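Local coordinates for transcriptional regulatory protein RcsB (Escherichia coli, PDB 5I4C), which acts as the DNA-binding response regulator of the Rcs phosphorelay, controlling capsule synthesis, biofilm and cell division genes, and is represented here by its receiver domain, at residues 33-37 / 38-42; 66-69 / 70-74. All coordinates share one frame; numbering follows the deposited sequence.

Interaction 1 of 2, residues 33-37 / 38-42; sequences GEFED and STALI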
loop_
_atom_site.group_PDB
_atom_site.type_symbol
_atom_site.label_atom_id
_atom_site.label_comp_id
_atom_site.label_asym_id
_atom_site.label_seq_id
_atom_site.Cartn_x
_atom_site.Cartn_y
_atom_site.Cartn_z
ATOM N N GLY A 33 17.601 3.504 -0.906
ATOM C CA GLY A 33 17.356 2.491 0.129
ATOM C C GLY A 33 15.923 2.394 0.513
ATOM O O GLY A 33 15.187 3.393 0.411
ATOM N N GLU A 34 15.532 1.194 0.934
ATOM C CA GLU A 34 14.232 0.956 1.501
ATOM C C GLU A 34 14.400 0.174 2.802
ATOM O O GLU A 34 15.082 -0.852 2.777
ATOM C CB GLU A 34 13.410 0.062 0.586
ATOM C CG GLU A 34 13.366 0.603 -0.806
ATOM C CD GLU A 34 12.370 -0.174 -1.663
ATOM O OE1 GLU A 34 11.934 -1.270 -1.234
ATOM O OE2 GLU A 34 12.057 0.277 -2.770
ATOM N N PHE A 35 13.694 0.578 3.851
ATOM C CA PHE A 35 13.705 -0.093 5.127
ATOM C C PHE A 35 12.321 -0.299 5.710
ATOM O O PHE A 35 11.383 0.426 5.362
ATOM C CB PHE A 35 14.533 0.811 6.070
ATOM C CG PHE A 35 15.915 1.001 5.581
ATOM C CD1 PHE A 35 16.856 0.031 5.840
ATOM C CD2 PHE A 35 16.271 2.113 4.820
ATOM C CE1 PHE A 35 18.134 0.171 5.360
ATOM C CE2 PHE A 35 17.556 2.239 4.294
ATOM C CZ PHE A 35 18.496 1.266 4.600
ATOM N N GLU A 36 12.201 -1.282 6.583
ATOM C CA GLU A 36 10.986 -1.603 7.300
ATOM C C GLU A 36 11.092 -1.556 8.800
ATOM O O GLU A 36 10.176 -2.001 9.505
ATOM C CB GLU A 36 10.541 -3.008 6.853
ATOM C CG GLU A 36 10.478 -3.056 5.337
ATOM C CD GLU A 36 9.885 -4.329 4.760
ATOM O OE1 GLU A 36 10.184 -4.562 3.542
ATOM O OE2 GLU A 36 9.088 -5.035 5.480
ATOM N N ASP A 37 12.224 -1.089 9.317
ATOM C CA ASP A 37 12.541 -1.150 10.745
ATOM C C ASP A 37 13.504 -0.006 10.946
ATOM O O ASP A 37 14.377 0.206 10.107
ATOM C CB ASP A 37 13.153 -2.550 11.063
ATOM C CG ASP A 37 13.649 -2.707 12.494
ATOM O OD1 ASP A 37 14.594 -2.000 12.835
ATOM O OD2 ASP A 37 13.171 -3.594 13.279
ATOM N N SER A 38 13.379 0.738 12.030
ATOM C CA SER A 38 14.254 1.883 12.177
ATOM C C SER A 38 15.675 1.482 12.586
ATOM O O SER A 38 16.589 2.288 12.445
ATOM C CB SER A 38 13.699 2.847 13.228
ATOM O OG SER A 38 13.576 2.280 14.514
ATOM N N THR A 39 15.900 0.253 13.104
ATOM C CA THR A 39 17.250 -0.151 13.387
ATOM C C THR A 39 18.084 -0.355 12.114
ATOM O O THR A 39 19.240 0.072 12.026
ATOM C CB THR A 39 17.282 -1.458 14.181
ATOM O OG1 THR A 39 16.610 -1.239 15.410
ATOM C CG2 THR A 39 18.712 -1.886 14.464
ATOM N N ALA A 40 17.499 -1.060 11.155
ATOM C CA ALA A 40 18.081 -1.227 9.850
ATOM C C ALA A 40 18.291 0.124 9.178
ATOM O O ALA A 40 19.350 0.392 8.643
ATOM C CB ALA A 40 17.178 -2.148 8.988
ATOM N N LEU A 41 17.302 0.990 9.229
ATOM C CA LEU A 41 17.457 2.338 8.741
ATOM C C LEU A 41 18.676 3.108 9.289
ATOM O O LEU A 41 19.518 3.635 8.520
ATOM C CB LEU A 41 16.212 3.150 9.137
ATOM C CG LEU A 41 16.235 4.646 8.777
ATOM C CD1 LEU A 41 16.451 4.885 7.301
ATOM C CD2 LEU A 41 14.907 5.288 9.114
ATOM N N ILE A 42 18.728 3.200 10.597
ATOM C CA ILE A 42 19.734 3.975 11.288
ATOM C C ILE A 42 21.097 3.344 11.092
ATOM O O ILE A 42 22.065 4.051 10.885
ATOM C CB ILE A 42 19.419 4.109 12.799
ATOM C CG1 ILE A 42 18.164 4.965 13.069
ATOM C CG2 ILE A 42 20.644 4.606 13.615
ATOM C CD1 ILE A 42 18.148 6.259 12.325
#

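Interaction 2 of 2, residues 66-69 / 70-74; sequences DGIT and LIKYI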
loop_
_atom_site.group_PDB
_atom_site.type_symbol
_atom_site.label_atom_id
_atom_site.label_comp_id
_atom_site.label_asym_id
_atom_site.label_seq_id
_atom_site.Cartn_x
_atom_site.Cartn_y
_atom_site.Cartn_z
ATOM N N ASP A 66 10.305 4.855 17.292
ATOM C CA ASP A 66 9.443 5.334 16.200
ATOM C C ASP A 66 8.926 6.687 16.656
ATOM O O ASP A 66 9.398 7.183 17.695
ATOM C CB ASP A 66 8.367 4.271 15.854
ATOM C CG ASP A 66 7.325 4.049 16.958
ATOM O OD1 ASP A 66 7.316 4.761 17.957
ATOM O OD2 ASP A 66 6.472 3.124 16.811
ATOM N N GLY A 67 8.041 7.294 15.861
ATOM C CA GLY A 67 7.468 8.560 16.111
ATOM C C GLY A 67 8.456 9.684 16.396
ATOM O O GLY A 67 9.456 9.834 15.731
ATOM N N ILE A 68 8.150 10.436 17.443
ATOM C CA ILE A 68 8.916 11.592 17.860
ATOM C C ILE A 68 10.333 11.208 18.287
ATOM O O ILE A 68 11.312 11.837 17.946
ATOM C CB ILE A 68 8.179 12.302 19.038
ATOM C CG1 ILE A 68 6.831 12.868 18.575
ATOM C CG2 ILE A 68 9.037 13.404 19.652
ATOM C CD1 ILE A 68 6.927 13.903 17.458
ATOM N N THR A 69 10.422 10.145 19.031
ATOM C CA THR A 69 11.709 9.611 19.478
ATOM C C THR A 69 12.654 9.340 18.345
ATOM O O THR A 69 13.766 9.784 18.351
ATOM C CB THR A 69 11.424 8.324 20.253
ATOM O OG1 THR A 69 10.643 8.664 21.388
ATOM C CG2 THR A 69 12.686 7.621 20.704
ATOM N N LEU A 70 12.140 8.749 17.278
ATOM C CA LEU A 70 12.960 8.469 16.109
ATOM C C LEU A 70 13.310 9.759 15.404
ATOM O O LEU A 70 14.459 9.951 15.029
ATOM C CB LEU A 70 12.191 7.566 15.158
ATOM C CG LEU A 70 12.965 7.244 13.876
ATOM C CD1 LEU A 70 14.299 6.538 14.164
ATOM C CD2 LEU A 70 12.076 6.462 12.949
ATOM N N ILE A 71 12.365 10.655 15.260
ATOM C CA ILE A 71 12.720 11.943 14.652
ATOM C C ILE A 71 13.816 12.693 15.367
ATOM O O ILE A 71 14.736 13.230 14.730
ATOM C CB ILE A 71 11.517 12.872 14.456
ATOM C CG1 ILE A 71 10.497 12.303 13.472
ATOM C CG2 ILE A 71 11.961 14.254 13.931
ATOM C CD1 ILE A 71 11.122 11.517 12.374
ATOM N N LYS A 72 13.714 12.750 16.665
ATOM C CA LYS A 72 14.742 13.382 17.514
ATOM C C LYS A 72 16.097 12.735 17.340
ATOM O O LYS A 72 17.107 13.402 17.241
ATOM C CB LYS A 72 14.338 13.260 18.980
ATOM C CG LYS A 72 13.286 14.245 19.399
ATOM C CD LYS A 72 12.880 14.009 20.860
ATOM C CE LYS A 72 13.008 15.288 21.634
ATOM N NZ LYS A 72 12.203 15.158 22.853
ATOM N N TYR A 73 16.125 11.431 17.319
ATOM C CA TYR A 73 17.342 10.698 17.007
ATOM C C TYR A 73 17.960 11.146 15.660
ATOM O O TYR A 73 19.149 11.519 15.598
ATOM C CB TYR A 73 17.106 9.167 17.063
ATOM C CG TYR A 73 18.396 8.412 16.950
ATOM C CD1 TYR A 73 18.992 8.221 15.700
ATOM C CD2 TYR A 73 19.127 8.025 18.098
ATOM C CE1 TYR A 73 20.236 7.637 15.566
ATOM C CE2 TYR A 73 20.369 7.380 17.963
ATOM C CZ TYR A 73 20.910 7.195 16.698
ATOM O OH TYR A 73 22.106 6.631 16.475
ATOM N N ILE A 74 17.164 11.142 14.607
ATOM C CA ILE A 74 17.660 11.500 13.244
ATOM C C ILE A 74 18.096 12.965 13.164
ATOM O O ILE A 74 19.150 13.282 12.547
ATOM C CB ILE A 74 16.615 11.171 12.171
ATOM C CG1 ILE A 74 16.375 9.662 12.164
ATOM C CG2 ILE A 74 17.102 11.584 10.793
ATOM C CD1 ILE A 74 15.210 9.232 11.389
#

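Interaction 1 of 2, residues 33-37 / 38-42
Ser-38 follows directly on Asp-37, the N-cap of helix 38-44, and turns its own hydroxyl out of this contact to bond Gly-65 O. At Thr-39 the backbone N-H is caught by the carboxylate: N lies 2.6 Å from Asp-37 OD1 and meets it nearly along the C-O axis, though the bond is bent, 139° at the hydrogen. With CG anti to its own N (chi1 175°), Asp-37 folds its acid over the first turn, where a short side chain with an acceptor can serve amides that have no carbonyl of a preceding turn. Ala-40 N adds a second, weak bond to the same OD1, at 3.5 Å. The small methyl of Ala-40 suits the close approach to Phe-35, its CB resting 3.8 Å from CD1 of the ring. Leu-41 N then gives a nearly straight bond (170°) to Asp-37 O, the first regular turn. Leu-41 CA lies over one face of the Phe-35 ring, 3.9 Å from the centroid in a CH-pi contact, while its CD1 reaches Phe-35 CD2 at 3.7 Å. The N-cap and the aromatic packing mark the turn from strand 29-35 into helix 38-44, a beta-to-alpha connection of the CheY-like receiver fold.

Interaction 2 of 2, residues 66-69 / 70-74
Asp-66 O receives the N-H of Leu-70, an i to i+4 bond at the N-terminal end of helix 67-77, which is the helical limb of a right-handed beta-alpha-beta unit between strands 52-56 and 82-87. This bond is irregular: at 3.2 Å from Asp-66 O, Leu-70 N stands well above the carbonyl plane. The next is more regular, Ile-71 N lying in the carbonyl plane of Gly-67 O at 3.1 Å. Lys-72 N follows at 2.9 Å from Ile-68 O, close to linear at 172°, and Tyr-73 N bonds Thr-69 O at 3.1 Å. The positive phi of Gly-67 (52°) is one that favours glycine.

Van der Waals contacts of side-chain carbons with a carbonyl oxygen join neighbouring turns. Ile-71 lays CG1 3.5 Å from Gly-67 O, and its branched side chain then continues to Leu-57 and Leu-101, an apolar setting fit for isoleucine. Leu-70 brings CB to 3.6 Å from Gly-67 O, while its branched end serves the packing on helix 38-44. Tyr-73 sends its ring away from the first turn to meet Tyr-64 and stack with His-77. The one apolar side-chain pair lies on the exposed flank. There the bend at chi3 (127°) carries the chain of Lys-72 beyond CD off Ile-68, after its methylenes have passed that residue, Lys-72 CD lying 4.1 Å from Ile-68 CG2.

Interaction 1 closes before interaction 2 opens, and their centres lie about 13 Å apart within one receiver domain. Residues 33-35 end an outermost strand of the parallel sheet, 36-37 form the turn and 38-42 begin helix 38-44; residues 66-74 cover the N-terminal part of helix 67-77, with strand 52-56 coming between the two helices along the chain. The helices pack directly: Ile-42 CG2 lies 3.6 Å from Tyr-73 CE1, Ile-42 CD1 is 3.8 Å from Ile-74 CG1, and Ser-38 CB meets Leu-70 CD1 at 3.9 Å. The two helices are thereby packed together beside the sheet, whose strand 52-56 ends at Asp-56, the predicted phosphorylation site, unmodified here.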